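Long-range contact in arylmalonate decarboxylase (Bordetella bronchiseptica, PDB 3IXL), which catalyses the enantioselective decarboxylation of 2-aryl-2-methylmalonates to 2-arylpropionates, with release of carbon dioxide: residues I34-G39 / A59-K64. The protein carries 2 engineered substitutions. Sequence-based numbering, arbitrary orientation.
Sequences IASGLG and ARRLQK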
ATOM      1  N   ILE A  34      13.313   7.514  -4.891  1.00  6.32           N
ATOM      2  CA  ILE A  34      12.967   8.828  -5.415  1.00  6.56           C
ATOM      3  C   ILE A  34      11.473   8.862  -5.642  1.00  6.52           C
ATOM      4  O   ILE A  34      10.856   7.807  -5.839  1.00  7.01           O
ATOM      5  CB  ILE A  34      13.745   9.185  -6.712  1.00  6.74           C
ATOM      6  CG1 ILE A  34      13.504   8.145  -7.814  1.00  7.04           C
ATOM      7  CG2 ILE A  34      15.239   9.364  -6.401  1.00  7.69           C
ATOM      8  CD1 ILE A  34      14.071   8.539  -9.187  1.00  7.83           C
ATOM      9  N   ALA A  35      10.885  10.052  -5.591  1.00  6.52           N
ATOM     10  CA  ALA A  35       9.437  10.160  -5.644  1.00  6.91           C
ATOM     11  C   ALA A  35       8.987  11.337  -6.470  1.00  7.14           C
ATOM     12  O   ALA A  35       9.744  12.274  -6.710  1.00  8.00           O
ATOM     13  CB  ALA A  35       8.833  10.212  -4.242  1.00  7.39           C
ATOM     14  N   SER A  36       7.749  11.245  -6.921  1.00  7.27           N
ATOM     15  CA  SER A  36       7.126  12.274  -7.722  1.00  7.75           C
ATOM     16  C   SER A  36       5.670  12.356  -7.270  1.00  7.97           C
ATOM     17  O   SER A  36       4.996  11.324  -7.138  1.00  7.89           O
ATOM     18  CB  SER A  36       7.249  11.923  -9.203  1.00  8.16           C
ATOM     19  OG  SER A  36       6.870  13.025 -10.016  1.00 10.80           O
ATOM     20  N   GLY A  37       5.196  13.574  -7.008  1.00  8.26           N
ATOM     21  CA  GLY A  37       3.898  13.788  -6.366  1.00  8.61           C
ATOM     22  C   GLY A  37       2.741  14.157  -7.267  1.00  9.18           C
ATOM     23  O   GLY A  37       2.870  15.019  -8.139  1.00  9.75           O
ATOM     24  N   LEU A  38       1.593  13.533  -7.019  1.00  9.41           N
ATOM     25  CA  LEU A  38       0.398  13.735  -7.836  1.00  9.71           C
ATOM     26  C   LEU A  38      -0.380  14.994  -7.508  1.00  9.77           C
ATOM     27  O   LEU A  38      -1.011  15.564  -8.395  1.00 10.29           O
ATOM     28  CB  LEU A  38      -0.548  12.544  -7.690  1.00  9.95           C
ATOM     29  CG  LEU A  38      -0.018  11.224  -8.230  1.00  9.78           C
ATOM     30  CD1 LEU A  38      -0.836  10.065  -7.715  1.00 11.95           C
ATOM     31  CD2 LEU A  38      -0.072  11.246  -9.742  1.00 12.67           C
ATOM     32  N   GLY A  39      -0.370  15.400  -6.241  1.00  9.63           N
ATOM     33  CA  GLY A  39      -1.233  16.481  -5.780  1.00 10.37           C
ATOM     34  C   GLY A  39      -2.672  16.064  -5.541  1.00 10.24           C
ATOM     35  O   GLY A  39      -3.593  16.838  -5.805  1.00 11.29           O
ATOM     36  N   ALA A  59       5.294   8.372 -14.021  1.00  8.67           N
ATOM     37  CA  ALA A  59       6.118   7.189 -14.289  1.00  8.32           C
ATOM     38  C   ALA A  59       7.278   7.517 -15.248  1.00  8.50           C
ATOM     39  O   ALA A  59       8.420   7.119 -15.011  1.00  7.99           O
ATOM     40  CB  ALA A  59       5.257   6.039 -14.825  1.00  8.26           C
ATOM     41  N   ARG A  60       6.968   8.237 -16.325  1.00  9.06           N
ATOM     42  CA  ARG A  60       7.964   8.652 -17.304  1.00  9.92           C
ATOM     43  C   ARG A  60       9.022   9.567 -16.677  1.00  9.63           C
ATOM     44  O   ARG A  60      10.213   9.424 -16.978  1.00  9.32           O
ATOM     45  CB  ARG A  60       7.299   9.363 -18.477  1.00 10.92           C
ATOM     46  CG  ARG A  60       6.472   8.479 -19.405  1.00 15.26           C
ATOM     47  CD  ARG A  60       5.930   9.331 -20.560  1.00 21.51           C
ATOM     48  NE  ARG A  60       5.076   8.594 -21.490  1.00 25.90           N
ATOM     49  CZ  ARG A  60       5.517   7.924 -22.553  1.00 27.43           C
ATOM     50  NH1 ARG A  60       6.816   7.877 -22.833  1.00 28.00           N
ATOM     51  NH2 ARG A  60       4.654   7.291 -23.337  1.00 28.40           N
ATOM     52  N   ARG A  61       8.598  10.490 -15.806  1.00  9.57           N
ATOM     53  CA  ARG A  61       9.567  11.354 -15.120  1.00 10.01           C
ATOM     54  C   ARG A  61      10.551  10.513 -14.319  1.00  9.22           C
ATOM     55  O   ARG A  61      11.767  10.702 -14.399  1.00  9.63           O
ATOM     56  CB  ARG A  61       8.900  12.379 -14.194  1.00 10.35           C
ATOM     57  CG  ARG A  61       9.952  13.249 -13.500  1.00 13.42           C
ATOM     58  CD  ARG A  61       9.438  13.997 -12.304  1.00 17.29           C
ATOM     59  NE  ARG A  61      10.554  14.586 -11.558  1.00 18.26           N
ATOM     60  CZ  ARG A  61      10.511  14.919 -10.269  1.00 19.85           C
ATOM     61  NH1 ARG A  61       9.401  14.711  -9.564  1.00 19.99           N
ATOM     62  NH2 ARG A  61      11.582  15.444  -9.675  1.00 19.75           N
ATOM     63  N   LEU A  62      10.021   9.572 -13.543  1.00  8.15           N
ATOM     64  CA  LEU A  62      10.879   8.705 -12.738  1.00  7.79           C
ATOM     65  C   LEU A  62      11.833   7.860 -13.593  1.00  7.87           C
ATOM     66  O   LEU A  62      12.989   7.645 -13.217  1.00  8.36           O
ATOM     67  CB  LEU A  62      10.028   7.823 -11.809  1.00  7.74           C
ATOM     68  CG  LEU A  62       9.267   8.606 -10.727  1.00  7.90           C
ATOM     69  CD1 LEU A  62       8.106   7.778 -10.199  1.00  7.99           C
ATOM     70  CD2 LEU A  62      10.181   9.043  -9.587  1.00  7.79           C
ATOM     71  N   GLN A  63      11.343   7.384 -14.739  1.00  8.42           N
ATOM     72  CA  GLN A  63      12.198   6.683 -15.687  1.00  9.08           C
ATOM     73  C   GLN A  63      13.363   7.569 -16.144  1.00  9.17           C
ATOM     74  O   GLN A  63      14.508   7.125 -16.155  1.00  8.68           O
ATOM     75  CB  GLN A  63      11.388   6.196 -16.898  1.00  9.35           C
ATOM     76  CG  GLN A  63      12.198   5.350 -17.895  1.00 11.56           C
ATOM     77  CD  GLN A  63      12.903   6.179 -18.954  1.00 15.38           C
ATOM     78  OE1 GLN A  63      12.425   7.239 -19.358  1.00 18.54           O
ATOM     79  NE2 GLN A  63      14.054   5.694 -19.410  1.00 17.86           N
ATOM     80  N   LYS A  64      13.052   8.810 -16.503  1.00  9.43           N
ATOM     81  CA  LYS A  64      14.096   9.735 -16.960  1.00 10.14           C
ATOM     82  C   LYS A  64      15.128   9.983 -15.860  1.00 10.52           C
ATOM     83  O   LYS A  64      16.320  10.173 -16.143  1.00 11.27           O
ATOM     84  CB  LYS A  64      13.493  11.061 -17.412  1.00 11.24           C
ATOM     85  CG  LYS A  64      12.651  10.980 -18.667  1.00 13.74           C
ATOM     86  CD  LYS A  64      12.318  12.377 -19.164  1.00 20.17           C
ATOM     87  CE  LYS A  64      10.884  12.472 -19.672  1.00 22.83           C
ATOM     88  NZ  LYS A  64       9.878  12.614 -18.567  1.00 25.11           N
TER
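Ser36 and Leu62 mark the nearest backbone approach, CA to CA 7.2 Å, where strand 34-37 and helix 59-64 run roughly antiparallel, their axes inclined at 150° and 8.6 Å apart. Leu62 points from the buried side of the helix at the strand, and its CD2 branch does the touching. CD2 of Leu62 lies 3.9 Å from both CG1 and CD1 of Ile34, the two side chains passing alongside one another and pointing opposite ways, and 4.1 Å from CB of Ser36. A chi1 of 58° leaves CG1 of Ile34 flanked by its own backbone N and carbonyl carbon, where it meets that methyl. Arg61, the residue before Leu62, reaches across with its chain extended from CG to NE. NH1 of Arg61 donates to OG of Ser36 over 3.1 Å with an N-H...O angle of 153°, and the hydroxyl lies at the guanidinium edge, close to its plane. The same OG is hydrogen-bonded to ND1 of His58, one turn back in helix 55-64. Strand 33-37 is an outer strand of the parallel sheet and pairs with strand 8-13, whose Ile12 also touches Leu62; helix 55-64 is the last helix of a beta-alpha-beta crossover that passes strand 8-13 to reach strand 67-72. Beside the aliphatic packing, the buried hydroxyl of Ser36 is thus gripped twice by one helix, which ties the edge strand to it through polar as well as apolar contacts.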